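Local coordinates for antifreeze protein (Marinomonas primoryensis, PDB 5JUH) that probably helps carry a giant ice- and diatom-binding adhesin out of the cell by type I secretion, as its calcium-binding C-terminal RTX domain, at residues Val153-Val158 with Ser172-Asn177. Numbering follows the deposited sequence.
With CA (calcium ion), chain B.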
# COMPACT_ATOMS: atom_id res chain seq x y z
N VAL A 153 -0.19 4.47 -8.32
CA VAL A 153 0.02 3.00 -8.37
C VAL A 153 0.47 2.64 -9.77
O VAL A 153 -0.22 2.99 -10.76
CB VAL A 153 -1.27 2.28 -8.03
CG1 VAL A 153 -0.98 0.84 -7.95
CG2 VAL A 153 -1.78 2.82 -6.68
N THR A 154 1.62 1.95 -9.89
CA THR A 154 2.06 1.46 -11.19
C THR A 154 2.52 0.04 -11.00
O THR A 154 2.49 -0.48 -9.90
CB THR A 154 3.14 2.35 -11.82
OG1 THR A 154 4.24 2.41 -10.88
CG2 THR A 154 2.59 3.71 -12.11
N ASP A 155 2.93 -0.62 -12.10
CA ASP A 155 3.30 -2.02 -11.94
C ASP A 155 4.58 -2.21 -11.10
O ASP A 155 5.67 -2.02 -11.60
CB ASP A 155 3.51 -2.69 -13.33
CG ASP A 155 3.82 -4.13 -13.25
OD1 ASP A 155 3.71 -4.73 -12.11
OD2 ASP A 155 4.01 -4.72 -14.39
N GLY A 156 4.42 -2.59 -9.88
CA GLY A 156 5.56 -2.79 -8.92
C GLY A 156 5.95 -1.63 -8.07
O GLY A 156 6.94 -1.73 -7.33
N HIS A 157 5.15 -0.55 -8.17
CA HIS A 157 5.43 0.61 -7.37
C HIS A 157 4.13 1.22 -6.83
O HIS A 157 3.11 1.31 -7.53
CB HIS A 157 6.16 1.73 -8.14
CG HIS A 157 7.54 1.34 -8.55
ND1 HIS A 157 8.63 1.67 -7.77
CD2 HIS A 157 7.96 0.57 -9.55
CE1 HIS A 157 9.69 1.10 -8.31
NE2 HIS A 157 9.30 0.42 -9.36
N VAL A 158 4.27 1.81 -5.63
CA VAL A 158 3.21 2.65 -5.08
C VAL A 158 3.92 3.85 -4.47
O VAL A 158 4.83 3.69 -3.62
CB VAL A 158 2.39 1.88 -3.98
CG1 VAL A 158 1.33 2.76 -3.36
CG2 VAL A 158 1.75 0.63 -4.57
N SER A 172 6.08 -10.25 -5.73
CA SER A 172 4.89 -9.40 -5.82
C SER A 172 4.21 -9.57 -7.18
O SER A 172 4.82 -9.93 -8.19
CB SER A 172 5.33 -7.94 -5.59
OG SER A 172 5.85 -7.79 -4.28
N ASN A 173 2.94 -9.20 -7.19
CA ASN A 173 2.10 -9.37 -8.40
C ASN A 173 1.08 -8.28 -8.38
O ASN A 173 0.15 -8.36 -7.52
CB ASN A 173 1.49 -10.70 -8.48
CG ASN A 173 0.83 -10.96 -9.79
OD1 ASN A 173 0.57 -10.08 -10.57
ND2 ASN A 173 0.62 -12.21 -10.09
N PHE A 174 1.12 -7.29 -9.26
CA PHE A 174 0.15 -6.25 -9.28
C PHE A 174 -1.06 -6.50 -10.23
O PHE A 174 -1.87 -5.63 -10.44
CB PHE A 174 0.82 -4.91 -9.61
CG PHE A 174 1.51 -4.21 -8.43
CD1 PHE A 174 2.32 -4.87 -7.58
CD2 PHE A 174 1.30 -2.96 -8.21
CE1 PHE A 174 2.91 -4.26 -6.52
CE2 PHE A 174 1.95 -2.28 -7.17
CZ PHE A 174 2.72 -2.96 -6.32
N ASP A 175 -1.25 -7.72 -10.66
CA ASP A 175 -2.40 -8.13 -11.47
C ASP A 175 -3.56 -8.48 -10.55
O ASP A 175 -3.70 -9.62 -10.09
CB ASP A 175 -2.01 -9.31 -12.28
CG ASP A 175 -3.20 -9.82 -13.26
OD1 ASP A 175 -4.21 -9.06 -13.52
OD2 ASP A 175 -3.03 -11.01 -13.66
N SER A 176 -4.39 -7.49 -10.27
CA SER A 176 -5.51 -7.71 -9.29
C SER A 176 -6.65 -8.51 -9.86
O SER A 176 -7.34 -9.19 -9.15
CB SER A 176 -6.00 -6.40 -8.75
OG SER A 176 -6.52 -5.53 -9.76
N ASN A 177 -6.85 -8.38 -11.16
CA ASN A 177 -8.04 -8.95 -11.84
C ASN A 177 -7.81 -10.27 -12.49
O ASN A 177 -8.74 -10.90 -12.97
CB ASN A 177 -8.78 -7.91 -12.69
CG ASN A 177 -8.00 -7.49 -13.90
OD1 ASN A 177 -7.01 -8.09 -14.23
ND2 ASN A 177 -8.45 -6.50 -14.55
CA CA B . -4.77 -7.46 -14.85
O HOH W 1 -5.80 -5.79 -16.32
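Phe174 offers one ring face to the backbone of Gly156, whose N-H points almost straight at it, the peptide plane standing nearly upright on the ring. Gly156 lies in a type II turn, Thr154 to His157, that closes a beta hairpin between strands 151-154 and 157-160 of the RTX domain. Gly156 N stands 3.5 Å above the ring plane, over its centre, and Gly156 CA makes a CH-pi contact 3.9 Å from the centroid. Glycine suits the site because its positive phi (92°) would press a CB against the preceding carbonyl. Thr154 O, which accepts from His157 N within the turn, approaches Phe174 CD2 obliquely at 3.2 Å. The Phe174 CB points toward the hairpin, and CG, anti to the carbonyl carbon (chi1 -81°), carries the ring under the turn. Val158 CG2 meets Phe174 CE2 near the ring plane at 3.9 Å, with Val153 CG1 looser at that edge; both buried valines bring methyls and also touch Ile188. Phe168 adds an edge-to-face ring. Asn173 OD1 accepts from Asp175 N in an Asx turn. Short side chains let Asp175 OD1 and Asn177 OD1 join a water on calcium; Val179 O, Gly181 O and Asp186 OD1 complete the site, Asn177 OD1 lying 2.4 Å from the ion.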